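Local coordinates for protein L-iditol 2-dehydrogenase (PDB 4OH1) that probably oxidises L-iditol and related polyols with NAD+ as a zinc-dependent member of the alcohol dehydrogenase family, at residues A[109-114]-A[119-124]; A[332-337]-A[345-350]. All coordinates share one frame; numbering follows the deposited sequence.

Interaction 1 of 2, residues A[109-114]-A[119-124]; sequences CENCRE and LCSNMG. With ZN (zinc ion), chain C; EDO (1,2-ethanediol), chain F.
Cys109 and Cys112 reach from a short turn of helix, and Cys120 from the chain facing it, to one zinc ion; with Cys106 they complete the four-cysteine structural zinc site of the lobe characteristic of zinc-containing alcohol dehydrogenases. The three thiolates come at the metal from different directions. SG of Cys109 stands between its own backbone N and carbonyl carbon (chi1 77°), which turns it toward 119-124, whereas SG of Cys120 lies opposite its backbone N (chi1 170°), a torsion that places it on the zinc. SG of Cys112 lies 3.7 Å from Cys120 CB.

Besides the metal, SG of Cys109 receives two N-H groups. Cys112 N donates to Cys109 SG at 3.3 Å and nearly straight, so Cys109 serves as N-cap of helix 110-113; Ser121 N donates to the same Cys109 SG from the facing segment at 3.4 Å. These donors would be expected to draw charge from the thiolate and to fix its direction.

Asn111 forms the second bridge. Its amide crosses the Leu119 side chain at a slant, with Asn111 ND2 3.8 Å from Leu119 CB, and ND2 donates to Leu119 O at 2.9 Å. The bond is bent (131° at the hydrogen), and the donor stands above the carbonyl plane. Leu119 itself also touches Ile299 and packs on Arg264 of a third subunit, while Arg113 reaches a second subunit, where it makes a cation-pi contact with Phe142 of that subunit and donates from NH1 to its Ile141 O. One water ties the two segments together beside the exposed Ser121, accepting from Asn111 N at 2.8 Å and hydrogen-bonded to Ser121 OG at 2.6 Å.

Interaction 2 of 2, residues A[332-337]-A[345-350]; sequences QAFEDL and IVIKMD
The Phe334 ring meets Ile347 obliquely: the side chains cross at about a right angle, and Ile347 CD1 comes within 4.1 Å of Phe334 CE2. Phe334 leaves the helix directed away from the strand, and only the far part of its ring returns to it; Ile45 also touches the Phe334 side chain. The other flat group is the Asp336 carboxylate. Asp336 OD2 is hydrogen-bonded to His325 NE2, outside the contact, while Asp336 CB lies 3.9 Å from Ile345 CD1.

Ile345 has the largest share of the packing. CG1 stands opposite the carbonyl carbon (chi1 -59°) and the chain runs on extended, pushing CD1 against the helix backbone, 3.4 Å from Leu337 N. There the methyl also meets Leu337 CB at 4.0 Å, the two side chains meeting at a slant. Its other branch, CG2, faces Ala333 CB at 4.3 Å. The same Ala333 methyl also meets Ile347, whose CD1 sits 4.1 Å from Ala333 CB, completing a contact without a hydrogen bond across it.

Helix 332-337 and strand 345-348 run antiparallel at 173°, their axes 9.3 Å apart. They belong to a beta-alpha-beta unit: strand 321-326, helix 330-338, strand 344-348. Strand 344-348 pairs in parallel with 321-326 and antiparallel with 35-44, and the helix packs over strands 321-326 and 344-348.

In the fold
The two contacts lie on opposite sides of the chain's centre, with centres about 34 Å apart and nearest atoms about 19 Å apart, and share no helix or strand. Interaction 1 is partly buried in a peripheral lobe; metal bonds, N-H groups donated to sulfur and a water join a short helical turn to a loop there, and other subunits lie close by. Interaction 2 is buried, has no hydrogen bond across its segments and packs chiefly through apolar side chains, holding a regular helix against a strand; no other chain of the assembly touches it. The Ile345 side chain is about 9 Å from that of Glu75, a ligand of the other zinc ion.

Interaction 1 of 2, residues A[109-114]-A[119-124]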
loop_
_atom_site.group_PDB
_atom_site.type_symbol
_atom_site.label_atom_id
_atom_site.label_comp_id
_atom_site.label_asym_id
_atom_site.label_seq_id
_atom_site.Cartn_x
_atom_site.Cartn_y
_atom_site.Cartn_z
ATOM N N CYS A 109 11.911 -7.750 21.841
ATOM C CA CYS A 109 12.071 -8.877 20.916
ATOM C C CYS A 109 12.010 -8.379 19.432
ATOM O O CYS A 109 11.695 -7.179 19.129
ATOM C CB CYS A 109 10.965 -9.937 21.165
ATOM S SG CYS A 109 9.327 -9.478 20.467
ATOM N N GLU A 110 12.289 -9.293 18.498
ATOM C CA GLU A 110 12.418 -8.893 17.099
ATOM C C GLU A 110 11.061 -8.471 16.535
ATOM O O GLU A 110 10.956 -7.431 15.847
ATOM C CB GLU A 110 13.034 -9.983 16.246
ATOM C CG GLU A 110 13.158 -9.521 14.809
ATOM C CD GLU A 110 13.948 -10.468 13.939
ATOM O OE1 GLU A 110 15.154 -10.468 14.137
ATOM O OE2 GLU A 110 13.379 -11.192 13.063
ATOM N N ASN A 111 10.012 -9.228 16.819
ATOM C CA ASN A 111 8.720 -8.786 16.339
ATOM C C ASN A 111 8.333 -7.387 16.854
ATOM O O ASN A 111 7.798 -6.519 16.094
ATOM C CB ASN A 111 7.670 -9.825 16.677
ATOM C CG ASN A 111 7.805 -11.068 15.812
ATOM O OD1 ASN A 111 8.185 -10.993 14.665
ATOM N ND2 ASN A 111 7.523 -12.198 16.369
ATOM N N CYS A 112 8.578 -7.180 18.149
ATOM C CA CYS A 112 8.290 -5.917 18.756
ATOM C C CYS A 112 9.044 -4.866 17.995
ATOM O O CYS A 112 8.468 -3.902 17.594
ATOM C CB CYS A 112 8.673 -5.890 20.253
ATOM S SG CYS A 112 7.241 -6.410 21.268
ATOM N N ARG A 113 10.331 -5.070 17.752
ATOM C CA ARG A 113 11.113 -4.001 17.157
ATOM C C ARG A 113 11.074 -3.919 15.620
ATOM O O ARG A 113 11.809 -3.134 15.009
ATOM C CB ARG A 113 12.487 -4.047 17.742
ATOM C CG ARG A 113 12.318 -3.625 19.231
ATOM C CD ARG A 113 13.536 -3.748 20.032
ATOM N NE ARG A 113 14.286 -4.975 19.808
ATOM C CZ ARG A 113 15.462 -5.200 20.400
ATOM N NH1 ARG A 113 15.964 -4.299 21.261
ATOM N NH2 ARG A 113 16.142 -6.308 20.146
ATOM N N GLU A 114 10.171 -4.703 15.038
ATOM C CA GLU A 114 9.774 -4.588 13.639
ATOM C C GLU A 114 8.388 -3.962 13.590
ATOM O O GLU A 114 7.846 -3.761 12.524
ATOM C CB GLU A 114 9.789 -5.949 12.955
ATOM C CG GLU A 114 11.233 -6.432 12.577
ATOM C CD GLU A 114 11.296 -7.817 11.991
ATOM O OE1 GLU A 114 10.240 -8.457 11.871
ATOM O OE2 GLU A 114 12.407 -8.312 11.688
ATOM N N LEU A 119 2.537 -9.796 17.428
ATOM C CA LEU A 119 3.281 -11.046 17.311
ATOM C C LEU A 119 4.385 -11.072 18.338
ATOM O O LEU A 119 5.344 -11.816 18.186
ATOM C CB LEU A 119 3.909 -11.216 15.888
ATOM C CG LEU A 119 2.970 -10.960 14.704
ATOM C CD1 LEU A 119 3.743 -11.011 13.401
ATOM C CD2 LEU A 119 1.803 -11.962 14.719
ATOM N N CYS A 120 4.284 -10.262 19.383
ATOM C CA CYS A 120 5.353 -10.218 20.421
ATOM C C CYS A 120 5.745 -11.628 20.898
ATOM O O CYS A 120 4.872 -12.411 21.274
ATOM C CB CYS A 120 4.950 -9.336 21.651
ATOM S SG CYS A 120 6.129 -9.514 23.045
ATOM N N SER A 121 7.044 -11.929 20.913
ATOM C CA SER A 121 7.537 -13.217 21.500
ATOM C C SER A 121 7.440 -13.412 22.994
ATOM O O SER A 121 7.510 -14.531 23.442
ATOM C CB SER A 121 9.027 -13.407 21.225
ATOM O OG SER A 121 9.251 -13.348 19.865
ATOM N N ASN A 122 7.445 -12.335 23.771
ATOM C CA ASN A 122 7.317 -12.430 25.226
ATOM C C ASN A 122 6.021 -11.784 25.671
ATOM O O ASN A 122 5.975 -11.021 26.643
ATOM C CB ASN A 122 8.465 -11.733 25.916
ATOM C CG ASN A 122 9.781 -12.210 25.423
ATOM O OD1 ASN A 122 10.625 -11.435 24.999
ATOM N ND2 ASN A 122 9.937 -13.506 25.393
HETATM N N MSE A 123 4.971 -12.118 24.956
HETATM C CA MSE A 123 3.703 -11.456 25.129
HETATM C C MSE A 123 3.211 -11.655 26.561
HETATM O O MSE A 123 3.274 -12.747 27.064
HETATM C CB MSE A 123 2.711 -12.054 24.146
HETATM C CG MSE A 123 1.332 -11.398 24.224
HETATM SE SE MSE A 123 1.312 -9.630 23.366
HETATM C CE MSE A 123 1.141 -10.345 21.521
ATOM N N GLY A 124 2.769 -10.595 27.215
ATOM C CA GLY A 124 2.103 -10.678 28.522
ATOM C C GLY A 124 0.616 -10.436 28.287
ATOM O O GLY A 124 0.249 -9.755 27.310
HETATM ZN ZN ZN C . 8.165 -8.414 22.247
HETATM C C1 EDO F . 10.834 -13.975 10.817
HETATM O O1 EDO F . 11.217 -14.105 9.444
HETATM C C2 EDO F . 11.878 -13.135 11.537
HETATM O O2 EDO F . 12.008 -11.834 10.918
HETATM O O HOH W 1 10.220 -11.652 18.120
#

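Interaction 2 of 2, residues A[332-337]-A[345-350]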
loop_
_atom_site.group_PDB
_atom_site.type_symbol
_atom_site.label_atom_id
_atom_site.label_comp_id
_atom_site.label_asym_id
_atom_site.label_seq_id
_atom_site.Cartn_x
_atom_site.Cartn_y
_atom_site.Cartn_z
ATOM N N GLN A 332 -26.821 -13.565 36.141
ATOM C CA GLN A 332 -27.754 -13.425 35.013
ATOM C C GLN A 332 -27.037 -13.041 33.731
ATOM O O GLN A 332 -27.461 -13.427 32.652
ATOM C CB GLN A 332 -28.815 -12.384 35.272
ATOM C CG GLN A 332 -29.925 -12.862 36.160
ATOM C CD GLN A 332 -30.413 -11.760 37.080
ATOM O OE1 GLN A 332 -29.743 -11.420 38.071
ATOM N NE2 GLN A 332 -31.561 -11.168 36.740
ATOM N N ALA A 333 -25.963 -12.267 33.854
ATOM C CA ALA A 333 -25.228 -11.855 32.693
ATOM C C ALA A 333 -24.648 -13.032 32.000
ATOM O O ALA A 333 -24.644 -13.110 30.765
ATOM C CB ALA A 333 -24.120 -10.878 33.053
ATOM N N PHE A 334 -24.090 -13.939 32.772
ATOM C CA PHE A 334 -23.518 -15.119 32.161
ATOM C C PHE A 334 -24.627 -16.084 31.652
ATOM O O PHE A 334 -24.441 -16.728 30.622
ATOM C CB PHE A 334 -22.441 -15.726 33.070
ATOM C CG PHE A 334 -21.171 -14.962 32.994
ATOM C CD1 PHE A 334 -20.286 -15.193 31.966
ATOM C CD2 PHE A 334 -20.928 -13.934 33.844
ATOM C CE1 PHE A 334 -19.157 -14.451 31.815
ATOM C CE2 PHE A 334 -19.791 -13.165 33.715
ATOM C CZ PHE A 334 -18.901 -13.420 32.693
ATOM N N GLU A 335 -25.789 -16.138 32.300
ATOM C CA GLU A 335 -26.904 -16.882 31.681
ATOM C C GLU A 335 -27.218 -16.277 30.303
ATOM O O GLU A 335 -27.316 -17.000 29.307
ATOM C CB GLU A 335 -28.152 -16.867 32.534
ATOM C CG GLU A 335 -28.062 -17.660 33.807
ATOM C CD GLU A 335 -29.311 -17.430 34.712
ATOM O OE1 GLU A 335 -30.393 -17.111 34.146
ATOM O OE2 GLU A 335 -29.215 -17.544 35.973
ATOM N N ASP A 336 -27.330 -14.950 30.242
ATOM C CA ASP A 336 -27.592 -14.269 28.970
ATOM C C ASP A 336 -26.522 -14.571 27.959
ATOM O O ASP A 336 -26.818 -14.848 26.830
ATOM C CB ASP A 336 -27.731 -12.777 29.166
ATOM C CG ASP A 336 -29.000 -12.417 29.845
ATOM O OD1 ASP A 336 -29.808 -13.328 30.046
ATOM O OD2 ASP A 336 -29.206 -11.249 30.214
ATOM N N LEU A 337 -25.276 -14.580 28.374
ATOM C CA LEU A 337 -24.201 -14.940 27.488
ATOM C C LEU A 337 -24.398 -16.337 26.911
ATOM O O LEU A 337 -24.315 -16.525 25.690
ATOM C CB LEU A 337 -22.884 -14.920 28.232
ATOM C CG LEU A 337 -21.690 -15.234 27.336
ATOM C CD1 LEU A 337 -21.432 -14.050 26.433
ATOM C CD2 LEU A 337 -20.455 -15.547 28.141
ATOM N N ILE A 345 -23.007 -7.991 25.730
ATOM C CA ILE A 345 -23.465 -7.790 27.094
ATOM C C ILE A 345 -22.423 -7.030 27.889
ATOM O O ILE A 345 -21.236 -7.360 27.830
ATOM C CB ILE A 345 -23.693 -9.122 27.768
ATOM C CG1 ILE A 345 -24.739 -9.939 27.004
ATOM C CG2 ILE A 345 -24.174 -8.920 29.212
ATOM C CD1 ILE A 345 -24.612 -11.465 27.237
ATOM N N VAL A 346 -22.866 -5.997 28.627
ATOM C CA VAL A 346 -21.955 -5.288 29.518
ATOM C C VAL A 346 -22.363 -5.418 30.959
ATOM O O VAL A 346 -23.551 -5.468 31.291
ATOM C CB VAL A 346 -21.777 -3.762 29.205
ATOM C CG1 VAL A 346 -21.150 -3.605 27.893
ATOM C CG2 VAL A 346 -23.112 -3.004 29.240
ATOM N N ILE A 347 -21.343 -5.408 31.807
ATOM C CA ILE A 347 -21.527 -5.438 33.232
ATOM C C ILE A 347 -21.065 -4.145 33.876
ATOM O O ILE A 347 -19.944 -3.734 33.684
ATOM C CB ILE A 347 -20.752 -6.583 33.840
ATOM C CG1 ILE A 347 -21.264 -7.897 33.280
ATOM C CG2 ILE A 347 -20.916 -6.557 35.378
ATOM C CD1 ILE A 347 -20.539 -9.120 33.787
ATOM N N LYS A 348 -21.905 -3.543 34.688
ATOM C CA LYS A 348 -21.501 -2.343 35.393
ATOM C C LYS A 348 -20.858 -2.746 36.705
ATOM O O LYS A 348 -21.522 -3.244 37.589
ATOM C CB LYS A 348 -22.682 -1.439 35.630
ATOM C CG LYS A 348 -22.228 -0.077 36.093
ATOM C CD LYS A 348 -23.367 0.905 35.986
ATOM C CE LYS A 348 -22.832 2.300 36.091
ATOM N NZ LYS A 348 -22.551 2.612 37.499
HETATM N N MSE A 349 -19.565 -2.487 36.820
HETATM C CA MSE A 349 -18.713 -3.084 37.828
HETATM C C MSE A 349 -18.684 -2.441 39.224
HETATM O O MSE A 349 -18.256 -3.079 40.190
HETATM C CB MSE A 349 -17.292 -3.147 37.314
HETATM C CG MSE A 349 -17.134 -4.049 36.091
HETATM SE SE MSE A 349 -17.472 -5.967 36.367
HETATM C CE MSE A 349 -15.899 -6.223 37.498
ATOM N N ASP A 350 -19.164 -1.215 39.320
ATOM C CA ASP A 350 -19.300 -0.533 40.595
ATOM C C ASP A 350 -20.732 -0.648 41.139
ATOM O O ASP A 350 -21.144 0.156 41.957
ATOM C CB ASP A 350 -18.869 0.942 40.469
ATOM C CG ASP A 350 -19.678 1.710 39.441
ATOM O OD1 ASP A 350 -20.650 1.158 38.886
ATOM O OD2 ASP A 350 -19.321 2.870 39.138
#